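4-hydroxythreonine-4-phosphate dehydrogenase (PDB 6XMY) probably catalyses the NAD(P)-dependent, divalent-metal-requiring oxidation of 4-(phosphooxy)-L-threonine on the pathway to pyridoxine 5'-phosphate. Local coordinates at residues G89-Q94 / P122-N127; G17-I22 / A96-E101; E47-E52 / E304-N309. All coordinates share one frame; numbering follows the deposited sequence.

Contact 1. Residues G89-Q94 / P122-N127. With NAD (nicotinamide-adenine-dinucleotide), chain B.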
loop_
_atom_site.group_PDB
_atom_site.type_symbol
_atom_site.label_atom_id
_atom_site.label_comp_id
_atom_site.label_asym_id
_atom_site.label_seq_id
_atom_site.Cartn_x
_atom_site.Cartn_y
_atom_site.Cartn_z
ATOM N N GLY A 89 5.559 -21.534 1.036
ATOM C CA GLY A 89 6.779 -21.090 1.684
ATOM C C GLY A 89 8.027 -21.156 0.835
ATOM O O GLY A 89 9.085 -20.699 1.286
ATOM N N GLU A 90 7.948 -21.704 -0.375
ATOM C CA GLU A 90 9.119 -21.939 -1.218
ATOM C C GLU A 90 9.089 -20.954 -2.384
ATOM O O GLU A 90 8.325 -21.127 -3.338
ATOM C CB GLU A 90 9.129 -23.384 -1.706
ATOM C CG GLU A 90 10.231 -23.716 -2.705
ATOM C CD GLU A 90 11.602 -23.892 -2.071
ATOM O OE1 GLU A 90 11.694 -24.485 -0.972
ATOM O OE2 GLU A 90 12.596 -23.439 -2.679
ATOM N N LEU A 91 9.921 -19.920 -2.309
ATOM C CA LEU A 91 10.012 -18.971 -3.411
ATOM C C LEU A 91 10.489 -19.678 -4.668
ATOM O O LEU A 91 11.350 -20.558 -4.622
ATOM C CB LEU A 91 11.006 -17.864 -3.071
ATOM C CG LEU A 91 10.570 -16.852 -2.018
ATOM C CD1 LEU A 91 11.737 -15.939 -1.671
ATOM C CD2 LEU A 91 9.380 -16.036 -2.509
ATOM N N ASN A 92 9.944 -19.273 -5.797
ATOM C CA ASN A 92 10.354 -19.817 -7.078
ATOM C C ASN A 92 10.488 -18.654 -8.051
ATOM O O ASN A 92 9.488 -18.009 -8.397
ATOM C CB ASN A 92 9.323 -20.841 -7.559
ATOM C CG ASN A 92 9.703 -21.490 -8.878
ATOM O OD1 ASN A 92 10.670 -21.086 -9.525
ATOM N ND2 ASN A 92 8.929 -22.496 -9.290
ATOM N N PRO A 93 11.702 -18.347 -8.505
ATOM C CA PRO A 93 11.861 -17.236 -9.455
ATOM C C PRO A 93 11.103 -17.443 -10.750
ATOM O O PRO A 93 10.788 -16.458 -11.433
ATOM C CB PRO A 93 13.378 -17.180 -9.682
ATOM C CG PRO A 93 13.963 -17.790 -8.442
ATOM C CD PRO A 93 12.999 -18.882 -8.056
ATOM N N GLN A 94 10.778 -18.690 -11.104
ATOM C CA GLN A 94 10.009 -18.921 -12.318
ATOM C C GLN A 94 8.596 -18.368 -12.231
ATOM O O GLN A 94 7.952 -18.205 -13.271
ATOM C CB GLN A 94 9.961 -20.408 -12.645
ATOM C CG GLN A 94 11.276 -20.955 -13.128
ATOM C CD GLN A 94 11.145 -22.376 -13.599
ATOM O OE1 GLN A 94 10.144 -22.743 -14.211
ATOM N NE2 GLN A 94 12.145 -23.195 -13.298
ATOM N N PRO A 122 0.727 -9.200 -0.418
ATOM C CA PRO A 122 2.159 -8.886 -0.450
ATOM C C PRO A 122 2.905 -9.653 -1.534
ATOM O O PRO A 122 2.535 -10.769 -1.905
ATOM C CB PRO A 122 2.646 -9.299 0.944
ATOM C CG PRO A 122 1.670 -10.348 1.390
ATOM C CD PRO A 122 0.346 -9.946 0.797
ATOM N N VAL A 123 3.960 -9.017 -2.056
ATOM C CA VAL A 123 4.877 -9.632 -3.006
ATOM C C VAL A 123 6.270 -9.665 -2.392
ATOM O O VAL A 123 6.604 -8.882 -1.506
ATOM C CB VAL A 123 4.896 -8.917 -4.374
ATOM C CG1 VAL A 123 3.501 -8.875 -4.974
ATOM C CG2 VAL A 123 5.462 -7.523 -4.237
ATOM N N HIS A 124 7.082 -10.592 -2.876
ATOM C CA HIS A 124 8.455 -10.747 -2.415
ATOM C C HIS A 124 9.369 -10.036 -3.405
ATOM O O HIS A 124 9.562 -10.508 -4.530
ATOM C CB HIS A 124 8.811 -12.222 -2.296
ATOM C CG HIS A 124 10.022 -12.459 -1.468
ATOM N ND1 HIS A 124 11.298 -12.335 -1.975
ATOM C CD2 HIS A 124 10.153 -12.770 -0.160
ATOM C CE1 HIS A 124 12.167 -12.574 -1.006
ATOM N NE2 HIS A 124 11.498 -12.848 0.101
ATOM N N LYS A 125 9.926 -8.899 -2.988
ATOM C CA LYS A 125 10.686 -8.065 -3.914
ATOM C C LYS A 125 11.941 -8.774 -4.409
ATOM O O LYS A 125 12.246 -8.753 -5.606
ATOM C CB LYS A 125 11.033 -6.728 -3.262
ATOM C CG LYS A 125 9.834 -5.909 -2.827
ATOM C CD LYS A 125 10.295 -4.593 -2.228
ATOM C CE LYS A 125 9.151 -3.761 -1.668
ATOM N NZ LYS A 125 8.450 -4.440 -0.545
ATOM N N ALA A 126 12.693 -9.405 -3.498
ATOM C CA ALA A 126 13.933 -10.053 -3.913
ATOM C C ALA A 126 13.685 -11.167 -4.920
ATOM O O ALA A 126 14.465 -11.332 -5.864
ATOM C CB ALA A 126 14.705 -10.584 -2.708
ATOM N N ASN A 127 12.623 -11.962 -4.728
ATOM C CA ASN A 127 12.338 -13.030 -5.685
ATOM C C ASN A 127 12.120 -12.465 -7.083
ATOM O O ASN A 127 12.588 -13.041 -8.073
ATOM C CB ASN A 127 11.118 -13.845 -5.250
ATOM C CG ASN A 127 10.896 -15.081 -6.125
ATOM O OD1 ASN A 127 9.849 -15.249 -6.752
ATOM N ND2 ASN A 127 11.888 -15.943 -6.168
HETATM P PA NAD B . 7.042 -9.485 6.620
HETATM O O1A NAD B . 7.005 -10.648 5.649
HETATM O O2A NAD B . 5.883 -8.651 7.125
HETATM O O5B NAD B . 7.627 -10.319 8.009
HETATM C C5B NAD B . 7.779 -9.451 9.107
HETATM C C4B NAD B . 7.250 -10.127 10.384
HETATM O O4B NAD B . 5.814 -9.957 10.428
HETATM C C3B NAD B . 7.546 -11.651 10.319
HETATM O O3B NAD B . 7.840 -12.035 11.651
HETATM C C2B NAD B . 6.202 -12.226 9.784
HETATM O O2B NAD B . 5.946 -13.526 10.230
HETATM C C1B NAD B . 5.190 -11.248 10.459
HETATM N N9A NAD B . 3.971 -11.059 9.679
HETATM C C8A NAD B . 3.790 -10.439 8.429
HETATM N N7A NAD B . 2.525 -10.433 8.046
HETATM C C5A NAD B . 1.833 -11.053 9.077
HETATM C C6A NAD B . 0.468 -11.354 9.265
HETATM N N6A NAD B . -0.444 -10.992 8.325
HETATM N N1A NAD B . 0.057 -11.992 10.401
HETATM C C2A NAD B . 1.019 -12.320 11.317
HETATM N N3A NAD B . 2.347 -12.106 11.277
HETATM C C4A NAD B . 2.720 -11.458 10.120
HETATM O O3 NAD B . 8.144 -8.486 5.977
HETATM P PN NAD B . 9.705 -8.697 5.801
HETATM O O1N NAD B . 10.464 -7.404 5.977
HETATM O O2N NAD B . 10.100 -10.050 6.289
HETATM O O5D NAD B . 9.884 -8.877 4.045
HETATM C C5D NAD B . 9.354 -10.046 3.512
HETATM C C4D NAD B . 9.070 -9.775 2.033
HETATM O O4D NAD B . 7.826 -9.033 1.956
HETATM C C3D NAD B . 10.176 -8.847 1.421
HETATM O O3D NAD B . 10.339 -9.269 0.098
HETATM C C2D NAD B . 9.523 -7.448 1.478
HETATM O O2D NAD B . 9.927 -6.568 0.466
HETATM C C1D NAD B . 8.071 -7.891 1.145
HETATM N N1N NAD B . 7.063 -6.855 1.555
HETATM C C2N NAD B . 6.065 -6.609 0.650
HETATM C C3N NAD B . 5.073 -5.668 0.937
HETATM C C7N NAD B . 4.035 -5.494 -0.106
HETATM O O7N NAD B . 4.038 -6.184 -1.128
HETATM N N7N NAD B . 3.062 -4.547 0.141
HETATM C C4N NAD B . 5.099 -4.970 2.159
HETATM C C5N NAD B . 6.131 -5.255 3.071
HETATM C C6N NAD B . 7.125 -6.203 2.754
#
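Apolar contact comes first: Leu91 sets a methyl over the imidazole of His124, its CD1 lying 3.5 Å from the ring centroid and only 12° off the normal, a CH-pi contact. The two side chains cross at about a right angle, and the other branch of Leu91 spreads onto Asn127, with CD2 3.9 Å from Asn127 CB. The Pro93 ring, in the conformer given, comes near the end of the Asn127 side chain.

One hydrogen bond steadies the ring. His124 is the N-cap of helix 125-130, with CG anti to its backbone N (chi1 -163°). Its ND1 accepts from Asn127 N at 3.1 Å, the donor lying in the ring plane, a capping bond. A separate bond within 89-94 has Asn92 OD1 take the N-H of Gln94 at 2.9 Å, an Asx turn leading into the 3-10 segment.

Ligand contacts form the third group. NAD O3D sits 3.5 Å above the face of His124 opposite Leu91, and Lys125 N donates to O3D at 3.1 Å. In the conformer given, Lys125 NZ is hydrogen-bonded to NAD O2D at 2.8 Å, and Val123 N holds the nicotinamide oxygen O7N at 3.0 Å.

Because ND1 is used as an acceptor, a neutral His124 would carry its proton on NE2. The ring separates an apolar methyl on one face from the ribose hydroxyl on the other.

Contact 2. Residues G17-I22 / A96-E101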
loop_
_atom_site.group_PDB
_atom_site.type_symbol
_atom_site.label_atom_id
_atom_site.label_comp_id
_atom_site.label_asym_id
_atom_site.label_seq_id
_atom_site.Cartn_x
_atom_site.Cartn_y
_atom_site.Cartn_z
ATOM N N GLY A 17 -0.806 -11.687 -5.083
ATOM C CA GLY A 17 0.576 -11.459 -4.684
ATOM C C GLY A 17 1.482 -12.673 -4.864
ATOM O O GLY A 17 1.253 -13.541 -5.711
ATOM N N GLU A 18 2.553 -12.699 -4.074
ATOM C CA GLU A 18 3.534 -13.776 -4.155
ATOM C C GLU A 18 2.875 -15.111 -3.810
ATOM O O GLU A 18 2.335 -15.257 -2.707
ATOM C CB GLU A 18 4.696 -13.475 -3.206
ATOM C CG GLU A 18 5.588 -14.667 -2.908
ATOM C CD GLU A 18 6.131 -15.340 -4.146
ATOM O OE1 GLU A 18 6.072 -16.585 -4.204
ATOM O OE2 GLU A 18 6.613 -14.642 -5.060
ATOM N N PRO A 19 2.844 -16.077 -4.731
ATOM C CA PRO A 19 2.004 -17.258 -4.507
ATOM C C PRO A 19 2.497 -18.159 -3.394
ATOM O O PRO A 19 1.676 -18.859 -2.783
ATOM C CB PRO A 19 2.030 -17.978 -5.862
ATOM C CG PRO A 19 3.277 -17.485 -6.529
ATOM C CD PRO A 19 3.446 -16.070 -6.074
ATOM N N ALA A 20 3.807 -18.159 -3.104
ATOM C CA ALA A 20 4.354 -19.004 -2.048
ATOM C C ALA A 20 4.163 -18.401 -0.663
ATOM O O ALA A 20 4.410 -19.093 0.333
ATOM C CB ALA A 20 5.848 -19.251 -2.290
ATOM N N GLY A 21 3.753 -17.139 -0.582
ATOM C CA GLY A 21 3.548 -16.451 0.671
ATOM C C GLY A 21 2.100 -16.472 1.115
ATOM O O GLY A 21 1.275 -17.244 0.615
ATOM N N ILE A 22 1.777 -15.584 2.061
ATOM C CA ILE A 22 0.448 -15.598 2.669
ATOM C C ILE A 22 -0.604 -14.860 1.852
ATOM O O ILE A 22 -1.780 -14.865 2.241
ATOM C CB ILE A 22 0.435 -15.067 4.121
ATOM C CG1 ILE A 22 0.987 -13.635 4.196
ATOM C CG2 ILE A 22 1.152 -16.045 5.051
ATOM C CD1 ILE A 22 0.747 -12.972 5.550
ATOM N N ALA A 96 7.961 -15.367 -10.807
ATOM C CA ALA A 96 8.024 -13.913 -10.684
ATOM C C ALA A 96 7.231 -13.231 -11.791
ATOM O O ALA A 96 6.532 -12.244 -11.542
ATOM C CB ALA A 96 9.473 -13.443 -10.710
ATOM N N ALA A 97 7.334 -13.736 -13.026
ATOM C CA ALA A 97 6.572 -13.139 -14.118
ATOM C C ALA A 97 5.070 -13.230 -13.868
ATOM O O ALA A 97 4.316 -12.314 -14.231
ATOM C CB ALA A 97 6.957 -13.795 -15.444
ATOM N N TYR A 98 4.624 -14.313 -13.237
ATOM C CA TYR A 98 3.225 -14.441 -12.851
ATOM C C TYR A 98 2.813 -13.318 -11.911
ATOM O O TYR A 98 1.757 -12.692 -12.095
ATOM C CB TYR A 98 3.019 -15.808 -12.202
ATOM C CG TYR A 98 1.855 -15.924 -11.248
ATOM C CD1 TYR A 98 0.572 -16.193 -11.707
ATOM C CD2 TYR A 98 2.043 -15.774 -9.881
ATOM C CE1 TYR A 98 -0.488 -16.318 -10.825
ATOM C CE2 TYR A 98 0.990 -15.899 -8.995
ATOM C CZ TYR A 98 -0.275 -16.174 -9.472
ATOM O OH TYR A 98 -1.329 -16.304 -8.597
ATOM N N VAL A 99 3.640 -13.037 -10.893
ATOM C CA VAL A 99 3.333 -11.953 -9.963
ATOM C C VAL A 99 3.228 -10.631 -10.708
ATOM O O VAL A 99 2.293 -9.846 -10.494
ATOM C CB VAL A 99 4.375 -11.891 -8.829
ATOM C CG1 VAL A 99 4.152 -10.644 -7.988
ATOM C CG2 VAL A 99 4.303 -13.156 -7.963
ATOM N N MET A 100 4.187 -10.368 -11.602
ATOM C CA MET A 100 4.140 -9.126 -12.364
ATOM C C MET A 100 2.917 -9.076 -13.262
ATOM O O MET A 100 2.390 -7.989 -13.514
ATOM C CB MET A 100 5.423 -8.923 -13.165
ATOM C CG MET A 100 6.673 -8.760 -12.300
ATOM S SD MET A 100 6.550 -7.517 -10.993
ATOM C CE MET A 100 6.241 -6.066 -11.964
ATOM N N GLU A 101 2.442 -10.236 -13.733
ATOM C CA GLU A 101 1.218 -10.258 -14.533
ATOM C C GLU A 101 0.013 -9.850 -13.698
ATOM O O GLU A 101 -0.859 -9.120 -14.178
ATOM C CB GLU A 101 0.992 -11.632 -15.163
ATOM C CG GLU A 101 -0.088 -11.619 -16.253
ATOM C CD GLU A 101 0.338 -10.853 -17.488
ATOM O OE1 GLU A 101 1.549 -10.825 -17.781
ATOM O OE2 GLU A 101 -0.540 -10.260 -18.152
HETATM O O HOH W 1 -0.732 -15.501 -6.113
#
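Pro19 meets the Tyr98 ring obliquely, its CG lying 3.7 Å from Tyr98 CE2, with the two side chains running antiparallel. At the edge of the phenol, in its plane, sits a water that Tyr98 OH contacts at 2.7 Å. The same water donates to Gly17 O at 2.8 Å, tying the phenol to the loop backbone without a direct bond.

The motif is a type I beta turn, Glu18 to Gly21, packed on the first turns of helix 96-111. Gly21 N closes the turn onto Glu18 O at 3.2 Å. Proline suits the second position, since its ring restrains phi near the value this turn needs, and here the ring also supplies the packing surface. Gly17 precedes it with a positive phi, a conformation that favours glycine.

Val99 meets the same loop through CG2, which touches Pro19 CD at 3.6 Å and stands 3.8 Å from Gly17 O; valine is short, and its branching at CB limits its rotation, which suits a close approach to backbone. Tyr98 CG, anti to the backbone N (chi1 155°), starts the ring off toward the turn, and its hydroxyl is further hydrogen-bonded to Asp42 N. Leu45 of helix 43-52 touches both Pro19 and Tyr98, completing a buried junction beside the NAD-binding loops.

Glu18 bends at chi2 (54°) back over its own turn, where OE1 accepts the N-H of Ala20 at 3.0 Å on the anti side, tilted about 30° out of the carboxylate plane.

Contact 3. Residues E47-E52 / E304-N309. With NAD (nicotinamide-adenine-dinucleotide), chain B; EDO (1,2-ethanediol), chain E.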
loop_
_atom_site.group_PDB
_atom_site.type_symbol
_atom_site.label_atom_id
_atom_site.label_comp_id
_atom_site.label_asym_id
_atom_site.label_seq_id
_atom_site.Cartn_x
_atom_site.Cartn_y
_atom_site.Cartn_z
ATOM N N GLU A 47 -7.275 -23.133 -4.886
ATOM C CA GLU A 47 -7.947 -24.350 -4.445
ATOM C C GLU A 47 -7.033 -25.199 -3.576
ATOM O O GLU A 47 -7.464 -25.727 -2.546
ATOM C CB GLU A 47 -8.444 -25.161 -5.650
ATOM C CG GLU A 47 -9.600 -24.480 -6.388
ATOM C CD GLU A 47 -9.896 -25.070 -7.763
ATOM O OE1 GLU A 47 -9.050 -25.802 -8.309
ATOM O OE2 GLU A 47 -10.979 -24.770 -8.308
ATOM N N ALA A 48 -5.765 -25.339 -3.977
ATOM C CA ALA A 48 -4.835 -26.177 -3.221
ATOM C C ALA A 48 -4.498 -25.549 -1.876
ATOM O O ALA A 48 -4.377 -26.254 -0.869
ATOM C CB ALA A 48 -3.558 -26.420 -4.028
ATOM N N ARG A 49 -4.338 -24.223 -1.840
ATOM C CA ARG A 49 -4.066 -23.551 -0.574
ATOM C C ARG A 49 -5.260 -23.661 0.369
ATOM O O ARG A 49 -5.084 -23.887 1.571
ATOM C CB ARG A 49 -3.665 -22.097 -0.836
ATOM C CG ARG A 49 -3.160 -21.320 0.395
ATOM C CD ARG A 49 -1.829 -21.874 0.953
ATOM N NE ARG A 49 -0.781 -21.968 -0.062
ATOM C CZ ARG A 49 0.022 -20.972 -0.429
ATOM N NH1 ARG A 49 -0.093 -19.766 0.132
ATOM N NH2 ARG A 49 0.939 -21.179 -1.377
ATOM N N ALA A 50 -6.485 -23.556 -0.164
ATOM C CA ALA A 50 -7.674 -23.748 0.663
ATOM C C ALA A 50 -7.699 -25.151 1.262
ATOM O O ALA A 50 -8.020 -25.336 2.444
ATOM C CB ALA A 50 -8.936 -23.478 -0.168
ATOM N N SER A 51 -7.363 -26.156 0.456
ATOM C CA SER A 51 -7.288 -27.517 0.976
ATOM C C SER A 51 -6.234 -27.637 2.069
ATOM O O SER A 51 -6.473 -28.276 3.100
ATOM C CB SER A 51 -7.000 -28.496 -0.159
ATOM O OG SER A 51 -8.114 -28.595 -1.027
ATOM N N GLU A 52 -5.060 -27.034 1.862
ATOM C CA GLU A 52 -4.013 -27.099 2.877
ATOM C C GLU A 52 -4.470 -26.449 4.177
ATOM O O GLU A 52 -4.100 -26.906 5.269
ATOM C CB GLU A 52 -2.742 -26.428 2.354
ATOM C CG GLU A 52 -1.557 -26.566 3.307
ATOM C CD GLU A 52 -0.281 -25.897 2.804
ATOM O OE1 GLU A 52 -0.320 -25.217 1.761
ATOM O OE2 GLU A 52 0.765 -26.058 3.461
ATOM N N GLU A 304 7.111 -18.235 5.969
ATOM C CA GLU A 304 7.039 -19.319 6.938
ATOM C C GLU A 304 5.628 -19.548 7.467
ATOM O O GLU A 304 5.372 -20.598 8.064
ATOM C CB GLU A 304 7.999 -19.034 8.100
ATOM C CG GLU A 304 7.576 -17.869 9.002
ATOM C CD GLU A 304 7.683 -16.499 8.334
ATOM O OE1 GLU A 304 8.406 -16.365 7.320
ATOM O OE2 GLU A 304 7.038 -15.550 8.832
ATOM N N LEU A 305 4.711 -18.594 7.273
ATOM C CA LEU A 305 3.336 -18.763 7.720
ATOM C C LEU A 305 2.414 -19.287 6.633
ATOM O O LEU A 305 1.267 -19.636 6.937
ATOM C CB LEU A 305 2.764 -17.441 8.241
ATOM C CG LEU A 305 3.514 -16.764 9.392
ATOM C CD1 LEU A 305 2.740 -15.554 9.907
ATOM C CD2 LEU A 305 3.769 -17.747 10.511
ATOM N N ALA A 306 2.876 -19.337 5.387
ATOM C CA ALA A 306 1.997 -19.724 4.291
ATOM C C ALA A 306 1.470 -21.142 4.494
ATOM O O ALA A 306 2.235 -22.075 4.772
ATOM C CB ALA A 306 2.737 -19.596 2.959
ATOM N N GLY A 307 0.150 -21.293 4.378
ATOM C CA GLY A 307 -0.507 -22.572 4.544
ATOM C C GLY A 307 -0.664 -23.042 5.973
ATOM O O GLY A 307 -1.072 -24.187 6.183
ATOM N N LYS A 308 -0.374 -22.193 6.966
ATOM C CA LYS A 308 -0.312 -22.641 8.356
ATOM C C LYS A 308 -1.468 -22.167 9.221
ATOM O O LYS A 308 -1.526 -22.540 10.396
ATOM C CB LYS A 308 0.996 -22.177 9.017
ATOM C CG LYS A 308 2.252 -22.590 8.285
ATOM C CD LYS A 308 2.461 -24.082 8.345
ATOM C CE LYS A 308 3.822 -24.452 7.781
ATOM N NZ LYS A 308 3.914 -25.909 7.489
ATOM N N ASN A 309 -2.356 -21.317 8.699
ATOM C CA ASN A 309 -3.462 -20.763 9.484
ATOM C C ASN A 309 -2.977 -19.968 10.694
ATOM O O ASN A 309 -3.562 -20.044 11.776
ATOM C CB ASN A 309 -4.465 -21.837 9.908
ATOM C CG ASN A 309 -5.565 -22.028 8.901
ATOM O OD1 ASN A 309 -6.038 -21.066 8.290
ATOM N ND2 ASN A 309 -5.980 -23.273 8.713
HETATM P PA NAD B . 7.042 -9.485 6.620
HETATM O O1A NAD B . 7.005 -10.648 5.649
HETATM O O2A NAD B . 5.883 -8.651 7.125
HETATM O O5B NAD B . 7.627 -10.319 8.009
HETATM C C5B NAD B . 7.779 -9.451 9.107
HETATM C C4B NAD B . 7.250 -10.127 10.384
HETATM O O4B NAD B . 5.814 -9.957 10.428
HETATM C C3B NAD B . 7.546 -11.651 10.319
HETATM O O3B NAD B . 7.840 -12.035 11.651
HETATM C C2B NAD B . 6.202 -12.226 9.784
HETATM O O2B NAD B . 5.946 -13.526 10.230
HETATM C C1B NAD B . 5.190 -11.248 10.459
HETATM N N9A NAD B . 3.971 -11.059 9.679
HETATM C C8A NAD B . 3.790 -10.439 8.429
HETATM N N7A NAD B . 2.525 -10.433 8.046
HETATM C C5A NAD B . 1.833 -11.053 9.077
HETATM C C6A NAD B . 0.468 -11.354 9.265
HETATM N N6A NAD B . -0.444 -10.992 8.325
HETATM N N1A NAD B . 0.057 -11.992 10.401
HETATM C C2A NAD B . 1.019 -12.320 11.317
HETATM N N3A NAD B . 2.347 -12.106 11.277
HETATM C C4A NAD B . 2.720 -11.458 10.120
HETATM O O3 NAD B . 8.144 -8.486 5.977
HETATM P PN NAD B . 9.705 -8.697 5.801
HETATM O O1N NAD B . 10.464 -7.404 5.977
HETATM O O2N NAD B . 10.100 -10.050 6.289
HETATM O O5D NAD B . 9.884 -8.877 4.045
HETATM C C5D NAD B . 9.354 -10.046 3.512
HETATM C C4D NAD B . 9.070 -9.775 2.033
HETATM O O4D NAD B . 7.826 -9.033 1.956
HETATM C C3D NAD B . 10.176 -8.847 1.421
HETATM O O3D NAD B . 10.339 -9.269 0.098
HETATM C C2D NAD B . 9.523 -7.448 1.478
HETATM O O2D NAD B . 9.927 -6.568 0.466
HETATM C C1D NAD B . 8.071 -7.891 1.145
HETATM N N1N NAD B . 7.063 -6.855 1.555
HETATM C C2N NAD B . 6.065 -6.609 0.650
HETATM C C3N NAD B . 5.073 -5.668 0.937
HETATM C C7N NAD B . 4.035 -5.494 -0.106
HETATM O O7N NAD B . 4.038 -6.184 -1.128
HETATM N N7N NAD B . 3.062 -4.547 0.141
HETATM C C4N NAD B . 5.099 -4.970 2.159
HETATM C C5N NAD B . 6.131 -5.255 3.071
HETATM C C6N NAD B . 7.125 -6.203 2.754
HETATM C C1 EDO E . -0.289 -24.622 -2.723
HETATM O O1 EDO E . 0.835 -23.816 -2.366
HETATM C C2 EDO E . -0.619 -25.531 -1.553
HETATM O O2 EDO E . -1.011 -24.703 -0.458
HETATM O O HOH W 2 2.535 -24.909 4.882
HETATM O O HOH W 3 -2.860 -25.565 7.788
#
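Ala306 and Gly307 carry the contact with Arg49 and Glu52 at the end of helix 43-52, and the chain reaches them from the cofactor. Glu304 comes first: its OE2 accepts a hydrogen bond from the adenosine ribose hydroxyl, NAD O2B, at 2.7 Å. Leu305 follows, with CD1 3.7 Å from NAD N3A, an apolar branch beside the adenine.

The CB of Ala306 lies 4.0 Å from Arg49 NH1, oblique to the guanidinium; alanine is small enough for this approach. NH1 makes a salt bridge with Asp25 and a hydrogen bond with Gly21 O, while NH2 bonds Pro19 O. Bends at chi2 (66°) and chi3 (54°) curl the arginine chain, and a 1,2-ethanediol, probably from the crystallisation liquor, sits at the guanidinium edge with O1 in its plane; Arg49 NH2 donates to the diol O1 at 2.8 Å.

From Leu305 to Lys308 the backbone makes a type II beta turn, with Gly307 in its third position. A phi of 77° favours glycine there, and the absence of a side chain lets the Glu52 carboxylate lie close by, Glu52 CD being 3.8 Å from Gly307 CA. Arg49 CD approaches the same CA at 3.9 Å. Gly307 N is held by Asp25 OD2, so one aspartate serves both segments. Two waters also bridge the segments: one donates to Glu52 O and, at 2.8 Å, to Gly307 O, and another donates to Glu52 OE2 and Ala306 O.

Lys308 closes the turn and sends NZ back to that second water in a weak bond, its positive end still 5.1 Å from Glu52 OE2. Asn309 takes a positive phi, which asparagine tolerates well, and its ND2 donates to Leu53 O.

Overall arrangement
From the N terminus, the loop after strand 12-15 opens contact 2 at 17-22, and helix 43-52 opens contact 3. The loop after strand 74-79 opens contact 1 at 89-94, and helix 96-111 follows and closes contact 2. Contact 1 closes at 122-127, where helix 125-130 begins, and contact 3 only at 304-309. Contact 1 therefore nests inside contact 3, whereas contact 2 crosses both. Probable backbone hydrogen bonds, Gly89 N to Ala20 O and Glu18 N to Pro122 O, join contacts 1 and 2, and Arg49 of contact 3 reaches the carbonyls of Pro19 and Gly21 in contact 2. Contacts 1 and 3 each touch NAD, one at the nicotinamide half and the other at the adenosine.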